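Local coordinates for hydrogenase expression/formation protein (HypB) (Archaeoglobus fulgidus, PDB 2WSM), which probably binds and hydrolyses GTP and, with nickel and zinc as bound metals, serves as a maturation factor for hydrogenase, at residues D173-K178 with I190-L195; R133-S138 with R154-I159; G118-P123 with E147-I152; G61-D66 with E84-G89. All blocks are in the same frame, centred on the assembly; numbering follows the deposited sequence.

Contact 1: D173-K178 with I190-L195; sequences DVEKMK and IIEMDL
Lys178 and Glu192 meet with their side chains at about a right angle, and it is the hydrocarbon of the lysine that does the touching: Lys178 CD lies 3.7 Å from Glu192 OE2. With CG anti to the backbone N (chi1 -175°) and no bend before the last torsion, the lysine spans the distance from helix to strand. Its charged end stops short of a salt bridge, Lys178 NZ being 4.1 Å from Glu192 OE2, and it rests near CB and CG2 of Ile190 instead. Ile190 also reaches back to the helix, its CD1 lying 3.7 Å from the backbone oxygen Lys178 O. Helix 174-184 lies on the beta-alpha-beta crossover from strand 158-162 to strand 189-192, an outermost strand of the sheet within this chain; the axes of helix 174-178 and strand 190-192 approach to 10.3 Å, nearly antiparallel at 165°. Ile161 of the neighbouring strand 158-162 touches both Lys178 and Ile190. The other carboxylate oxygen, Glu192 OE1, packs against Val174 CG1, yet it lies 3.6 Å from Glu175 OE2, a like-charged approach that the nearby lysine would be expected to ease.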
# COMPACT_ATOMS: atom_id res chain seq x y z
N ASP A 173 8.46 20.37 10.18
CA ASP A 173 9.38 20.13 11.28
C ASP A 173 10.25 18.92 10.97
O ASP A 173 9.81 17.78 11.10
CB ASP A 173 8.58 19.87 12.55
CG ASP A 173 9.34 20.21 13.79
OD1 ASP A 173 10.36 19.53 14.06
OD2 ASP A 173 8.92 21.14 14.51
N VAL A 174 11.49 19.17 10.57
CA VAL A 174 12.37 18.10 10.12
C VAL A 174 12.74 17.14 11.25
O VAL A 174 12.81 15.93 11.05
CB VAL A 174 13.65 18.65 9.45
CG1 VAL A 174 14.61 17.53 9.12
CG2 VAL A 174 13.29 19.43 8.21
N GLU A 175 12.99 17.70 12.43
CA GLU A 175 13.44 16.89 13.56
C GLU A 175 12.34 15.97 14.08
O GLU A 175 12.62 14.95 14.70
CB GLU A 175 14.01 17.79 14.67
CG GLU A 175 15.35 18.40 14.29
CD GLU A 175 16.35 17.34 13.83
OE1 GLU A 175 16.61 16.39 14.61
OE2 GLU A 175 16.88 17.45 12.70
N LYS A 176 11.09 16.33 13.82
CA LYS A 176 9.97 15.45 14.14
C LYS A 176 9.88 14.29 13.14
O LYS A 176 9.58 13.15 13.50
CB LYS A 176 8.66 16.24 14.12
CG LYS A 176 7.44 15.38 14.25
CD LYS A 176 6.18 16.13 13.84
CE LYS A 176 5.03 15.15 13.63
NZ LYS A 176 4.92 14.19 14.77
N MET A 177 10.13 14.59 11.87
CA MET A 177 10.09 13.56 10.84
C MET A 177 11.17 12.53 11.12
O MET A 177 10.93 11.33 11.08
CB MET A 177 10.25 14.18 9.44
CG MET A 177 9.13 15.13 9.07
SD MET A 177 9.29 15.91 7.46
CE MET A 177 8.95 14.54 6.36
N LYS A 178 12.36 13.01 11.45
CA LYS A 178 13.48 12.15 11.80
C LYS A 178 13.15 11.25 12.99
O LYS A 178 13.37 10.04 12.94
CB LYS A 178 14.72 12.99 12.10
CG LYS A 178 15.98 12.18 12.36
CD LYS A 178 17.21 13.09 12.44
CE LYS A 178 18.47 12.32 12.82
NZ LYS A 178 18.97 11.39 11.75
N ILE A 190 19.24 7.08 8.53
CA ILE A 190 18.39 8.20 8.17
C ILE A 190 19.25 9.34 7.65
O ILE A 190 20.19 9.76 8.31
CB ILE A 190 17.54 8.68 9.37
CG1 ILE A 190 16.64 7.55 9.87
CG2 ILE A 190 16.71 9.88 9.00
CD1 ILE A 190 15.75 7.94 11.04
N ILE A 191 18.92 9.83 6.47
CA ILE A 191 19.68 10.93 5.89
C ILE A 191 18.78 12.13 5.66
O ILE A 191 17.69 12.00 5.10
CB ILE A 191 20.32 10.51 4.56
CG1 ILE A 191 21.32 9.37 4.79
CG2 ILE A 191 21.00 11.70 3.90
CD1 ILE A 191 21.81 8.70 3.51
N GLU A 192 19.22 13.29 6.10
CA GLU A 192 18.53 14.53 5.81
C GLU A 192 19.16 15.12 4.56
O GLU A 192 20.35 15.40 4.54
CB GLU A 192 18.65 15.50 6.97
CG GLU A 192 18.19 14.94 8.31
CD GLU A 192 18.61 15.81 9.46
OE1 GLU A 192 18.30 17.03 9.43
OE2 GLU A 192 19.28 15.29 10.39
N MET A 193 18.36 15.30 3.52
CA MET A 193 18.94 15.58 2.22
C MET A 193 18.35 16.79 1.53
O MET A 193 17.15 17.05 1.61
CB MET A 193 18.81 14.34 1.31
CG MET A 193 19.44 14.50 -0.08
SD MET A 193 19.17 13.06 -1.14
CE MET A 193 20.33 11.89 -0.43
N ASP A 194 19.23 17.55 0.88
CA ASP A 194 18.81 18.61 -0.02
C ASP A 194 19.81 18.67 -1.17
O ASP A 194 20.92 19.16 -1.01
CB ASP A 194 18.75 19.95 0.70
CG ASP A 194 18.17 21.04 -0.17
OD1 ASP A 194 18.95 21.83 -0.72
OD2 ASP A 194 16.93 21.09 -0.32
N LEU A 195 19.42 18.14 -2.32
CA LEU A 195 20.34 18.03 -3.45
C LEU A 195 20.86 19.40 -3.91
O LEU A 195 22.03 19.54 -4.27
CB LEU A 195 19.71 17.24 -4.60
CG LEU A 195 19.58 15.73 -4.32
CD1 LEU A 195 18.94 14.96 -5.48
CD2 LEU A 195 20.94 15.14 -3.97

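Contact 2: R133-S138 with R154-I159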
# COMPACT_ATOMS: atom_id res chain seq x y z
N ARG A 133 16.13 -1.66 0.64
CA ARG A 133 14.95 -0.84 0.47
C ARG A 133 15.25 0.58 0.94
O ARG A 133 15.73 0.79 2.06
CB ARG A 133 13.78 -1.42 1.27
CG ARG A 133 13.08 -2.60 0.61
CD ARG A 133 12.96 -3.79 1.57
NE ARG A 133 14.13 -4.66 1.44
CZ ARG A 133 14.12 -5.86 0.86
NH1 ARG A 133 12.99 -6.37 0.39
NH2 ARG A 133 15.24 -6.56 0.77
N VAL A 134 14.97 1.55 0.08
CA VAL A 134 15.06 2.94 0.48
C VAL A 134 13.67 3.56 0.39
O VAL A 134 12.91 3.30 -0.56
CB VAL A 134 16.09 3.71 -0.37
CG1 VAL A 134 16.12 5.19 0.02
CG2 VAL A 134 17.47 3.10 -0.21
N VAL A 135 13.33 4.35 1.38
CA VAL A 135 12.06 5.06 1.38
C VAL A 135 12.36 6.55 1.48
O VAL A 135 12.97 7.00 2.44
CB VAL A 135 11.13 4.63 2.54
CG1 VAL A 135 9.80 5.36 2.43
CG2 VAL A 135 10.90 3.14 2.51
N MET A 136 11.93 7.29 0.46
CA MET A 136 12.19 8.71 0.37
C MET A 136 10.93 9.50 0.68
O MET A 136 9.85 9.17 0.20
CB MET A 136 12.65 9.07 -1.05
CG MET A 136 14.00 8.48 -1.44
SD MET A 136 14.55 9.02 -3.07
CE MET A 136 14.79 10.77 -2.79
N VAL A 137 11.08 10.55 1.49
CA VAL A 137 9.98 11.48 1.70
C VAL A 137 10.49 12.92 1.66
O VAL A 137 11.57 13.24 2.18
CB VAL A 137 9.24 11.19 3.03
CG1 VAL A 137 10.12 11.56 4.23
CG2 VAL A 137 7.94 11.95 3.08
N SER A 138 9.72 13.79 1.04
CA SER A 138 10.06 15.21 0.97
C SER A 138 9.33 15.96 2.09
O SER A 138 8.23 15.56 2.48
CB SER A 138 9.71 15.77 -0.41
OG SER A 138 9.41 17.16 -0.34
N ARG A 154 8.65 1.00 7.99
CA ARG A 154 9.21 -0.15 8.68
C ARG A 154 10.10 -1.03 7.81
O ARG A 154 11.00 -1.69 8.33
CB ARG A 154 8.10 -1.00 9.30
CG ARG A 154 8.01 -0.90 10.81
CD ARG A 154 6.83 -1.72 11.35
NE ARG A 154 5.58 -0.96 11.33
CZ ARG A 154 4.38 -1.47 11.05
NH1 ARG A 154 3.30 -0.70 11.05
NH2 ARG A 154 4.27 -2.77 10.77
N VAL A 155 9.85 -1.06 6.50
CA VAL A 155 10.55 -2.00 5.63
C VAL A 155 11.87 -1.43 5.13
O VAL A 155 12.68 -2.14 4.54
CB VAL A 155 9.67 -2.48 4.44
CG1 VAL A 155 8.32 -3.01 4.95
CG2 VAL A 155 9.46 -1.37 3.42
N ALA A 156 12.09 -0.15 5.39
CA ALA A 156 13.27 0.55 4.89
C ALA A 156 14.57 0.16 5.58
O ALA A 156 14.60 -0.07 6.79
CB ALA A 156 13.05 2.04 4.98
N ASP A 157 15.65 0.08 4.80
CA ASP A 157 17.00 -0.05 5.34
C ASP A 157 17.58 1.34 5.50
O ASP A 157 18.46 1.58 6.33
CB ASP A 157 17.88 -0.85 4.39
CG ASP A 157 17.42 -2.28 4.24
OD1 ASP A 157 17.42 -3.01 5.25
OD2 ASP A 157 17.05 -2.68 3.11
N LEU A 158 17.10 2.26 4.68
CA LEU A 158 17.55 3.64 4.69
C LEU A 158 16.34 4.51 4.39
O LEU A 158 15.56 4.23 3.48
CB LEU A 158 18.67 3.86 3.67
CG LEU A 158 19.46 5.18 3.77
CD1 LEU A 158 20.81 5.07 3.06
CD2 LEU A 158 18.67 6.33 3.20
N ILE A 159 16.18 5.57 5.17
CA ILE A 159 15.07 6.49 5.00
C ILE A 159 15.64 7.86 4.66
O ILE A 159 16.52 8.37 5.37
CB ILE A 159 14.23 6.59 6.28
CG1 ILE A 159 13.56 5.24 6.58
CG2 ILE A 159 13.21 7.71 6.16
CD1 ILE A 159 12.78 5.19 7.90
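Arg133 and Asp157 face each other where strand 132-138 begins to pair with the chain entering strand 158-162. The carboxylate is used first on the backbone: Arg133 N donates to Asp157 OD2 at 2.8 Å, on the lone pair anti to the other oxygen and at a fairly straight 164°. Asp157 CG stands anti to its carbonyl carbon, beside the backbone N (chi1 -65°), and Asp157 N donates in return to Arg133 O at 2.8 Å, closing a two-way link between the residues. In the arginine the bend at chi2 (129°) brings CD to 3.4 Å from Val155 O, and the further bend at chi3 turns NE toward Asp157 OD2, a long salt bridge of 3.9 Å at the guanidinium edge; the firmer partner of NH1 is Glu130. A leucine in place of Asp157 would probably leave Arg133 N without its side-chain acceptor and the guanidinium without this distant carboxylate.

Beyond this corner the strands pair in parallel, Val135 N donating to Leu158 O at 3.1 Å. Val134 and Leu158 lie side by side on one face of the sheet, pointing the same way. On the other face Val135 CG2, anti to its own carbonyl carbon, presses on Ala156 CB at 3.5 Å, a tight fit for two methyl carbons, while Phe153 of helix 150-154 covers Val135 and Ile159. Backbone hydrogen bonds thus run through the pairing; Asp157 adds a side-chain acceptor and a long ion pair at its start, and the aliphatic contacts lie farther in.

Contact 3: G118-P123 with E147-I152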
# COMPACT_ATOMS: atom_id res chain seq x y z
N GLY A 118 4.83 5.85 -7.41
CA GLY A 118 4.63 6.96 -6.50
C GLY A 118 3.50 6.68 -5.52
O GLY A 118 2.36 7.09 -5.75
N ASN A 119 3.80 5.98 -4.43
CA ASN A 119 2.78 5.49 -3.52
C ASN A 119 3.40 5.01 -2.21
O ASN A 119 4.44 4.35 -2.22
CB ASN A 119 1.99 4.36 -4.20
CG ASN A 119 1.03 3.66 -3.27
OD1 ASN A 119 1.40 2.72 -2.58
ND2 ASN A 119 -0.22 4.10 -3.26
N LEU A 120 2.78 5.34 -1.08
CA LEU A 120 3.34 5.02 0.23
C LEU A 120 2.67 3.85 0.94
O LEU A 120 2.91 3.62 2.12
CB LEU A 120 3.31 6.25 1.15
CG LEU A 120 4.34 7.33 0.80
CD1 LEU A 120 4.30 8.46 1.81
CD2 LEU A 120 5.73 6.73 0.72
N ILE A 121 1.83 3.12 0.22
CA ILE A 121 1.04 2.05 0.83
C ILE A 121 1.28 0.69 0.15
O ILE A 121 1.83 -0.23 0.76
CB ILE A 121 -0.47 2.39 0.79
CG1 ILE A 121 -0.83 3.39 1.89
CG2 ILE A 121 -1.32 1.13 0.94
CD1 ILE A 121 -0.96 4.81 1.40
N CYS A 122 0.87 0.58 -1.11
CA CYS A 122 0.86 -0.70 -1.83
C CYS A 122 2.19 -1.47 -1.86
O CYS A 122 2.18 -2.69 -1.76
CB CYS A 122 0.34 -0.50 -3.26
SG CYS A 122 -1.37 0.14 -3.37
N PRO A 123 3.33 -0.77 -2.02
CA PRO A 123 4.62 -1.47 -2.15
C PRO A 123 5.06 -2.27 -0.91
O PRO A 123 5.97 -3.09 -1.01
CB PRO A 123 5.61 -0.33 -2.41
CG PRO A 123 4.78 0.76 -3.02
CD PRO A 123 3.48 0.68 -2.26
N GLU A 147 4.61 9.35 10.38
CA GLU A 147 3.76 8.71 11.37
C GLU A 147 2.46 8.17 10.78
O GLU A 147 1.88 7.23 11.31
CB GLU A 147 3.51 9.63 12.58
CG GLU A 147 2.72 10.90 12.29
CD GLU A 147 2.46 11.70 13.56
OE1 GLU A 147 2.40 12.94 13.49
OE2 GLU A 147 2.31 11.08 14.64
N LYS A 148 2.01 8.77 9.68
CA LYS A 148 0.83 8.28 8.96
C LYS A 148 1.10 6.97 8.20
O LYS A 148 0.16 6.27 7.85
CB LYS A 148 0.36 9.32 7.95
CG LYS A 148 -0.45 10.47 8.51
CD LYS A 148 -0.76 11.45 7.37
CE LYS A 148 -1.76 12.51 7.78
NZ LYS A 148 -1.96 13.52 6.69
N HIS A 149 2.37 6.66 7.93
CA HIS A 149 2.70 5.50 7.09
C HIS A 149 3.73 4.57 7.71
O HIS A 149 4.82 4.38 7.17
CB HIS A 149 3.16 5.96 5.70
CG HIS A 149 2.13 6.77 4.97
ND1 HIS A 149 2.16 8.15 4.95
CD2 HIS A 149 1.02 6.40 4.29
CE1 HIS A 149 1.12 8.59 4.26
NE2 HIS A 149 0.41 7.55 3.85
N PRO A 150 3.38 3.96 8.84
CA PRO A 150 4.30 3.07 9.57
C PRO A 150 4.70 1.86 8.74
O PRO A 150 5.84 1.43 8.82
CB PRO A 150 3.47 2.61 10.77
CG PRO A 150 2.33 3.56 10.87
CD PRO A 150 2.06 4.05 9.49
N GLU A 151 3.76 1.29 7.98
CA GLU A 151 4.02 0.04 7.28
C GLU A 151 5.20 0.15 6.31
O GLU A 151 6.10 -0.69 6.31
CB GLU A 151 2.78 -0.47 6.53
CG GLU A 151 1.61 -0.90 7.40
CD GLU A 151 0.51 0.15 7.48
OE1 GLU A 151 -0.67 -0.24 7.37
OE2 GLU A 151 0.82 1.36 7.64
N ILE A 152 5.19 1.19 5.48
CA ILE A 152 6.24 1.34 4.50
C ILE A 152 7.56 1.77 5.14
O ILE A 152 8.63 1.32 4.71
CB ILE A 152 5.85 2.29 3.35
CG1 ILE A 152 6.82 2.10 2.17
CG2 ILE A 152 5.82 3.73 3.81
CD1 ILE A 152 6.23 2.47 0.82
O HOH W 1 2.76 2.51 4.78
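Asn119, whose backbone O lies 4.0 Å from Ile152 CD1 across the contact, braces its own loop through OD1, which accepts from Cys122 N in the carbonyl plane and from Ile121 N, 2.9 Å away, above it. Cys122 in turn forms a disulfide with Cys92. Water 1 joins the two segments: it donates a hydrogen bond to Leu120 O and accepts one from Ile152 N, each at 2.9 Å. The same carbonyl is wrapped by the isoleucine: Ile152 CG2 lies 3.4 Å from Leu120 O, and CD1 sits close by.

Next to this polar bridge, Leu120 packs over one face of the His149 ring, its CB 4.0 Å from the ring centroid and 16° off the normal, a CH-pi contact in which the two side chains cross at about a right angle. Leu120 CD1 approaches His149 ND1, while Ile121 CD1 reaches His149 CD2 obliquely at 3.8 Å. The ring is further fixed by the hydrogen bond between His149 ND1 and Val145 O. An alanine in place of His149 would probably open a gap beside Leu120 and Ile121 and deprive Val145 O of that partner. Glu151 of the second subunit packs on both Ile121 and His149, which places the contact at the dimer interface. The arrangement combines an Asx turn, in the loop that follows strand 111-118, with His149 at the N-cap position of helix 150-154, within a P-loop NTPase domain.

Contact 4: G61-D66 with E84-G89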
# COMPACT_ATOMS: atom_id res chain seq x y z
N GLY A 61 22.46 0.51 -13.63
CA GLY A 61 21.24 0.36 -14.38
C GLY A 61 20.10 1.06 -13.66
O GLY A 61 20.13 1.23 -12.44
N ALA A 62 19.09 1.48 -14.41
CA ALA A 62 17.93 2.14 -13.83
C ALA A 62 16.63 1.59 -14.39
O ALA A 62 16.43 1.52 -15.60
CB ALA A 62 18.01 3.64 -14.07
N MET A 63 15.75 1.18 -13.48
CA MET A 63 14.40 0.77 -13.84
C MET A 63 13.41 1.76 -13.24
O MET A 63 13.26 1.85 -12.02
CB MET A 63 14.12 -0.65 -13.32
CG MET A 63 15.09 -1.69 -13.89
SD MET A 63 14.67 -3.39 -13.47
CE MET A 63 13.09 -3.55 -14.31
N LEU A 64 12.74 2.51 -14.11
CA LEU A 64 11.88 3.60 -13.66
C LEU A 64 10.41 3.20 -13.67
O LEU A 64 9.79 3.10 -14.72
CB LEU A 64 12.09 4.84 -14.53
CG LEU A 64 13.51 5.38 -14.59
CD1 LEU A 64 13.57 6.60 -15.48
CD2 LEU A 64 14.06 5.70 -13.19
N GLY A 65 9.87 2.99 -12.47
CA GLY A 65 8.49 2.58 -12.30
C GLY A 65 7.51 3.71 -12.06
O GLY A 65 6.31 3.47 -11.97
N ASP A 66 8.00 4.94 -11.93
CA ASP A 66 7.12 6.10 -12.02
C ASP A 66 7.19 6.61 -13.45
O ASP A 66 8.21 6.45 -14.12
CB ASP A 66 7.52 7.20 -11.04
CG ASP A 66 6.55 7.33 -9.87
OD1 ASP A 66 6.94 7.89 -8.83
OD2 ASP A 66 5.40 6.86 -9.99
N GLU A 84 15.18 2.07 -18.52
CA GLU A 84 13.90 1.76 -19.15
C GLU A 84 12.71 1.97 -18.23
O GLU A 84 12.80 1.76 -17.01
CB GLU A 84 13.90 0.33 -19.67
CG GLU A 84 14.00 -0.72 -18.60
CD GLU A 84 13.94 -2.12 -19.16
OE1 GLU A 84 14.33 -2.29 -20.34
OE2 GLU A 84 13.49 -3.03 -18.44
N ALA A 85 11.61 2.41 -18.82
CA ALA A 85 10.35 2.52 -18.12
C ALA A 85 9.84 1.12 -17.83
O ALA A 85 9.94 0.24 -18.68
CB ALA A 85 9.33 3.29 -18.96
N ILE A 86 9.34 0.91 -16.62
CA ILE A 86 8.65 -0.32 -16.29
C ILE A 86 7.18 -0.07 -16.55
O ILE A 86 6.63 0.94 -16.10
CB ILE A 86 8.84 -0.69 -14.82
CG1 ILE A 86 10.33 -0.89 -14.51
CG2 ILE A 86 8.05 -1.96 -14.47
CD1 ILE A 86 10.69 -0.56 -13.08
N SER A 87 6.54 -0.97 -17.29
CA SER A 87 5.09 -0.88 -17.48
C SER A 87 4.41 -1.50 -16.27
O SER A 87 4.55 -2.69 -16.02
CB SER A 87 4.66 -1.60 -18.75
OG SER A 87 5.65 -1.45 -19.76
N THR A 88 3.67 -0.68 -15.53
CA THR A 88 3.01 -1.14 -14.30
C THR A 88 1.51 -1.38 -14.47
O THR A 88 0.84 -1.92 -13.58
CB THR A 88 3.22 -0.15 -13.15
OG1 THR A 88 2.89 1.17 -13.60
CG2 THR A 88 4.67 -0.16 -12.69
N GLY A 89 0.98 -0.95 -15.62
CA GLY A 89 -0.42 -1.16 -15.92
C GLY A 89 -1.38 -0.60 -14.88
O GLY A 89 -1.46 0.62 -14.68
O HOH W 2 7.07 3.70 -16.01
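Glu84 opens the pairing with strand 60-64, its N donating to Ala62 O at 3.2 Å and its O accepting from Leu64 N at 3.0 Å, the latter a nearly straight bond of 171°. These two bonds straddle Met63 in the parallel register. The glutamate's CG sits between the backbone N and the carbonyl carbon (chi1 65°), and the chain then extends until OE2 comes 4.2 Å from Met63 CE; OE1 is held by a salt bridge to Arg102. Ala85 follows on the opposite face of the sheet, paired with Leu64, and Tyr73 of helix 70-77 touches both. Strands 60-64 and 82-85 are the two parallel strands of a beta-alpha-beta unit whose helix is 70-77.

Ile86 continues the pairing beyond the strand, its N donating to Leu64 O at 2.9 Å. Water 2 donates hydrogen bonds to that oxygen and, at 2.8 Å, to Ile86 O. The side chain of Ile86 crosses that of Met63 at about a right angle: Ile86 CD1 presses on Met63 CB at 3.4 Å, tighter than usual, and Met63 CE lies against Ile86 CG1. Farther on, Thr88 places CG2 4.0 Å from Gly65 O. Main-chain bonds and a water therefore set the alignment of the two chains, while Met63 and Ile86 supply the apolar grip on one face and the glutamate's charge is probably balanced by Arg102.

In the fold
Along the chain contact 4 closes before any other opens, contacts 3 and 2 interleave, and contact 1 comes last. Contacts 1, 2 and 4 sample one parallel sheet from edge strand to edge strand: contact 4 joins strands 60-64 and 82-85, contact 2 joins 132-138 and 158-162, and contact 1 packs a helix on 189-192. The centres of contacts 1 and 4 lie about 27 Å apart. Contact 3, about 10 Å from contact 2 between centres, is linked to contact 1 by the salt bridge of Lys176 with Glu147 and to contact 4 by a probable hydrogen bond between Asp66 and Gly118. It lies at the subunit interface, in a protein whose dimerization is GTP-dependent.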